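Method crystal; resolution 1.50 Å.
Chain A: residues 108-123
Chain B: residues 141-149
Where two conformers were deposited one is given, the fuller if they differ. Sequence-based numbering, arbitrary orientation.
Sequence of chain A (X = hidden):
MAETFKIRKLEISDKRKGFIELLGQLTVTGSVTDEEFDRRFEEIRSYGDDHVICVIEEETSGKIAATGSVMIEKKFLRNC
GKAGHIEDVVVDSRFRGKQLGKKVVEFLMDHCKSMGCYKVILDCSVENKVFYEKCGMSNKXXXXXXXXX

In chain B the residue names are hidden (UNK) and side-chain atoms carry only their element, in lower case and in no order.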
# COMPACT_ATOMS: atom_id res chain seq x y z
N LEU A 108 -12.74 -2.01 7.90
CA LEU A 108 -11.99 -1.57 6.75
C LEU A 108 -12.31 -2.37 5.49
O LEU A 108 -12.32 -1.74 4.42
CB LEU A 108 -10.52 -1.71 7.11
CG LEU A 108 -10.05 -0.94 8.36
CD1 LEU A 108 -8.64 -1.34 8.81
CD2 LEU A 108 -10.03 0.57 8.05
N MET A 109 -12.57 -3.66 5.62
CA MET A 109 -12.96 -4.43 4.41
C MET A 109 -14.31 -3.95 3.92
O MET A 109 -14.49 -3.75 2.70
CB MET A 109 -13.07 -5.89 4.78
CG MET A 109 -11.74 -6.53 5.01
SD MET A 109 -12.08 -8.25 5.59
CE MET A 109 -10.43 -8.77 5.25
N ASP A 110 -15.20 -3.66 4.84
CA ASP A 110 -16.54 -3.17 4.42
C ASP A 110 -16.41 -1.84 3.65
O ASP A 110 -17.00 -1.59 2.60
CB ASP A 110 -17.44 -2.92 5.67
CG ASP A 110 -17.93 -4.19 6.35
OD1 ASP A 110 -17.87 -5.29 5.77
OD2 ASP A 110 -18.33 -4.02 7.53
N HIS A 111 -15.55 -0.94 4.13
CA HIS A 111 -15.32 0.30 3.45
C HIS A 111 -14.75 0.05 2.02
O HIS A 111 -15.22 0.64 1.02
CB HIS A 111 -14.27 1.12 4.27
CG HIS A 111 -14.00 2.42 3.62
ND1 HIS A 111 -14.94 3.44 3.51
CD2 HIS A 111 -12.91 2.82 2.91
CE1 HIS A 111 -14.40 4.44 2.84
NE2 HIS A 111 -13.19 4.08 2.44
N CYS A 112 -13.76 -0.81 1.92
CA CYS A 112 -13.18 -1.02 0.61
C CYS A 112 -14.18 -1.69 -0.34
O CYS A 112 -14.18 -1.33 -1.52
CB CYS A 112 -12.01 -1.94 0.72
SG CYS A 112 -10.58 -1.12 1.51
N LYS A 113 -15.02 -2.62 0.13
CA LYS A 113 -16.00 -3.28 -0.74
C LYS A 113 -16.95 -2.20 -1.22
O LYS A 113 -17.28 -2.12 -2.45
CB LYS A 113 -16.71 -4.36 0.01
CG LYS A 113 -17.64 -5.07 -0.97
CD LYS A 113 -18.64 -5.92 -0.25
CE LYS A 113 -18.12 -7.07 0.46
NZ LYS A 113 -19.40 -7.86 0.71
N SER A 114 -17.39 -1.32 -0.32
CA SER A 114 -18.30 -0.25 -0.67
C SER A 114 -17.71 0.78 -1.66
O SER A 114 -18.44 1.35 -2.47
CB SER A 114 -18.79 0.47 0.60
OG SER A 114 -17.83 1.36 1.11
N MET A 115 -16.40 0.98 -1.62
CA MET A 115 -15.73 1.86 -2.57
C MET A 115 -15.43 1.22 -3.92
O MET A 115 -14.80 1.85 -4.77
CB MET A 115 -14.38 2.38 -1.93
CG MET A 115 -14.65 3.19 -0.70
SD MET A 115 -15.40 4.79 -1.08
CE MET A 115 -14.03 5.56 -1.94
N GLY A 116 -15.81 -0.04 -4.06
CA GLY A 116 -15.61 -0.74 -5.31
C GLY A 116 -14.21 -1.28 -5.51
O GLY A 116 -13.81 -1.54 -6.64
N CYS A 117 -13.51 -1.56 -4.43
CA CYS A 117 -12.16 -2.16 -4.59
C CYS A 117 -12.33 -3.64 -5.04
O CYS A 117 -13.36 -4.32 -4.67
CB CYS A 117 -11.43 -2.25 -3.24
SG CYS A 117 -10.91 -0.63 -2.62
N TYR A 118 -11.37 -4.18 -5.78
CA TYR A 118 -11.49 -5.62 -6.17
C TYR A 118 -10.80 -6.54 -5.14
O TYR A 118 -11.04 -7.75 -5.15
CB TYR A 118 -10.91 -5.83 -7.59
CG TYR A 118 -9.40 -5.63 -7.71
CD1 TYR A 118 -8.53 -6.67 -7.55
CD2 TYR A 118 -8.90 -4.38 -7.95
CE1 TYR A 118 -7.11 -6.47 -7.65
CE2 TYR A 118 -7.55 -4.16 -8.04
CZ TYR A 118 -6.66 -5.20 -7.94
OH TYR A 118 -5.28 -4.96 -7.99
N LYS A 119 -9.94 -5.96 -4.26
CA LYS A 119 -9.28 -6.72 -3.25
C LYS A 119 -8.84 -5.80 -2.13
O LYS A 119 -8.77 -4.57 -2.28
CB LYS A 119 -8.04 -7.49 -3.83
CG LYS A 119 -6.80 -6.55 -4.04
CD LYS A 119 -5.59 -7.38 -4.52
CE LYS A 119 -4.38 -6.46 -4.76
NZ LYS A 119 -3.18 -7.27 -5.19
N VAL A 120 -8.50 -6.46 -1.01
CA VAL A 120 -7.78 -5.82 0.10
C VAL A 120 -6.62 -6.70 0.48
O VAL A 120 -6.75 -7.92 0.45
CB VAL A 120 -8.67 -5.54 1.28
CG1 VAL A 120 -9.43 -6.73 1.79
CG2 VAL A 120 -8.00 -4.79 2.32
N ILE A 121 -5.49 -6.08 0.77
CA ILE A 121 -4.31 -6.77 1.23
C ILE A 121 -3.72 -6.18 2.44
O ILE A 121 -3.92 -5.00 2.72
CB ILE A 121 -3.30 -6.83 0.07
CG1 ILE A 121 -2.92 -5.39 -0.49
CG2 ILE A 121 -3.85 -7.67 -1.10
CD1 ILE A 121 -1.82 -5.44 -1.61
N LEU A 122 -2.96 -7.01 3.13
CA LEU A 122 -2.20 -6.51 4.31
C LEU A 122 -1.04 -7.45 4.52
O LEU A 122 -0.96 -8.53 3.90
CB LEU A 122 -3.05 -6.41 5.57
CG LEU A 122 -3.71 -7.73 6.08
CD1 LEU A 122 -2.72 -8.60 6.90
CD2 LEU A 122 -5.05 -7.36 6.88
N ASP A 123 -0.09 -7.03 5.34
CA ASP A 123 1.04 -7.92 5.73
C ASP A 123 1.01 -8.18 7.22
O ASP A 123 0.58 -7.33 8.02
CB ASP A 123 2.36 -7.28 5.27
CG ASP A 123 2.41 -6.97 3.78
OD1 ASP A 123 2.48 -7.90 2.98
OD2 ASP A 123 2.58 -5.78 3.40
N UNK B 141 7.77 -10.84 6.72
CA UNK B 141 6.34 -10.92 6.92
C UNK B 141 5.74 -11.55 5.67
O UNK B 141 6.40 -11.73 4.65
c UNK B 141 5.67 -9.54 7.06
o UNK B 141 6.12 -8.99 8.31
N UNK B 142 4.48 -11.96 5.80
CA UNK B 142 3.67 -12.51 4.71
C UNK B 142 2.50 -11.65 4.32
O UNK B 142 2.09 -10.77 5.07
c UNK B 142 2.25 -13.85 6.33
c UNK B 142 1.45 -15.20 6.53
c UNK B 142 3.13 -13.88 5.07
c UNK B 142 4.28 -14.87 5.35
N UNK B 143 2.00 -11.85 3.10
CA UNK B 143 0.88 -11.10 2.61
C UNK B 143 -0.38 -11.91 2.85
O UNK B 143 -0.42 -13.13 2.56
n UNK B 143 -0.65 -11.11 -1.35
o UNK B 143 -0.06 -8.98 -1.62
c UNK B 143 1.02 -10.78 1.12
c UNK B 143 -0.12 -9.81 0.60
c UNK B 143 -0.26 -9.93 -0.90
N UNK B 144 -1.42 -11.23 3.34
CA UNK B 144 -2.78 -11.80 3.33
C UNK B 144 -3.63 -11.00 2.35
O UNK B 144 -3.46 -9.79 2.20
c UNK B 144 -4.01 -14.78 5.65
c UNK B 144 -2.73 -12.33 5.89
s UNK B 144 -2.38 -14.08 5.70
c UNK B 144 -3.43 -11.69 4.73
N UNK B 145 -4.56 -11.68 1.68
CA UNK B 145 -5.40 -11.01 0.72
C UNK B 145 -6.84 -11.52 0.77
O UNK B 145 -7.09 -12.68 1.13
o UNK B 145 -4.82 -12.71 -0.99
c UNK B 145 -4.86 -11.28 -0.70
N UNK B 146 -7.74 -10.65 0.41
CA UNK B 146 -9.18 -11.02 0.23
C UNK B 146 -9.63 -10.33 -1.04
O UNK B 146 -9.57 -9.13 -1.15
c UNK B 146 -10.05 -10.55 1.38
n UNK B 146 -14.06 -11.19 3.76
c UNK B 146 -11.55 -10.93 1.10
c UNK B 146 -12.44 -10.46 2.29
c UNK B 146 -13.86 -11.05 2.25
N UNK B 147 -10.09 -11.13 -2.01
CA UNK B 147 -10.68 -10.62 -3.22
C UNK B 147 -12.20 -10.60 -3.08
O UNK B 147 -12.80 -11.57 -2.59
c UNK B 147 -6.39 -11.33 -4.57
c UNK B 147 -7.77 -11.60 -4.07
c UNK B 147 -8.64 -10.69 -6.11
c UNK B 147 -10.28 -11.53 -4.42
c UNK B 147 -6.25 -10.68 -5.78
o UNK B 147 -4.99 -10.43 -6.21
c UNK B 147 -8.87 -11.30 -4.89
c UNK B 147 -7.34 -10.38 -6.58
N UNK B 148 -12.80 -9.58 -3.64
CA UNK B 148 -14.25 -9.38 -3.66
C UNK B 148 -14.77 -9.91 -5.01
O UNK B 148 -15.63 -9.28 -5.61
c UNK B 148 -13.06 -6.29 0.21
c UNK B 148 -14.63 -7.94 -3.40
c UNK B 148 -12.70 -5.80 -1.00
c UNK B 148 -14.12 -7.40 -2.09
c UNK B 148 -14.59 -7.88 -0.87
c UNK B 148 -14.03 -7.32 0.29
c UNK B 148 -13.19 -6.35 -2.11
N UNK B 149 -14.32 -11.08 -5.42
CA UNK B 149 -14.69 -11.62 -6.72
C UNK B 149 -16.12 -12.06 -6.62
O UNK B 149 -16.83 -12.20 -7.65
o UNK B 149 -11.52 -13.30 -7.00
c UNK B 149 -13.82 -12.82 -7.13
o UNK B 149 -12.14 -11.45 -8.11
c UNK B 149 -12.38 -12.47 -7.40
O HOH W 1 -12.26 -9.07 -6.92
O HOH W 2 -2.98 -10.13 -4.31

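Position 141 carries one carbon followed by one oxygen, the short unbranched pattern of a serine; its CB lies 4.4 Å from CB of A:Asp123, and the residue is B:Ser141. At 142 four carbons fork at the first, one arm being two carbons long; the CA-to-CB bond points away from chain A, and no side-chain atom comes within 5 Å of this stretch of it. This is B:Ile142, which meets the partner through its backbone, O lying 3.1 Å from CA of A:Asp123.

Position 143 has three carbons, the third bearing one oxygen and one nitrogen: a carboxamide on a two-carbon stem. Its CB is 3.7 Å from OD1 of A:Asp123, on the sheet face shared with that residue; this is B:Gln143. At 144 an unbranched run of two carbons, sulfur and carbon, whose CB packs 3.8 Å from CD1 of A:Leu122, identifies B:Met144. Position 145 again shows one carbon and one oxygen; so small a side chain sits beside A:Ile121, with CB 3.8 Å from CG2 of that residue, and it is B:Ser145.

Position 146 extends four carbons in a row to a nitrogen. Its CB lies 3.9 Å from CG1 of A:Val120, and its third carbon approaches A:Met109. It is therefore B:Lys146, with CD 4.0 Å from CE of A:Met109. At 147 one carbon leads to a six-carbon ring bearing an oxygen, a phenol; CB of A:Lys119 stands over the ring face, 3.9 Å from its centroid. This is B:Tyr147, and a water joins its OH to NZ of A:Lys119 at 2.8 and 3.0 Å.

Position 148 has one carbon and a six-carbon ring without oxygen. The ring enters the space between the helix and the strand of chain A, its face under CB of A:Lys113, 4.1 Å from the centroid. It is B:Phe148, whose CZ is 4.0 Å from CG1 of A:Val120. At 149 two carbons, the second with two oxygens, reach chain A through a water that donates to one of those oxygens and to O of A:Tyr118; this is B:Asp149, the water lying 2.7 Å from its OD2 and 2.5 Å from O of A:Tyr118.

The contact is an antiparallel strand pairing that continues a sheet across two copies of one protein. A:Val120 and B:Lys146 exchange two N–O hydrogen bonds, each 2.9 Å; A:Leu122 and B:Met144 do likewise, from N of A:Leu122 to O of B:Met144 at 3.0 Å and from N of B:Met144 to O of A:Leu122 at 2.8 Å. A further bond, from N of B:Phe148 to O of A:Tyr118 (3.0 Å), holds the chain where its aromatic ring, with the largest covered area of either stretch, anchors the end of the ladder against the helix.

Chain B, residues 141-149: SIQMSKYFD
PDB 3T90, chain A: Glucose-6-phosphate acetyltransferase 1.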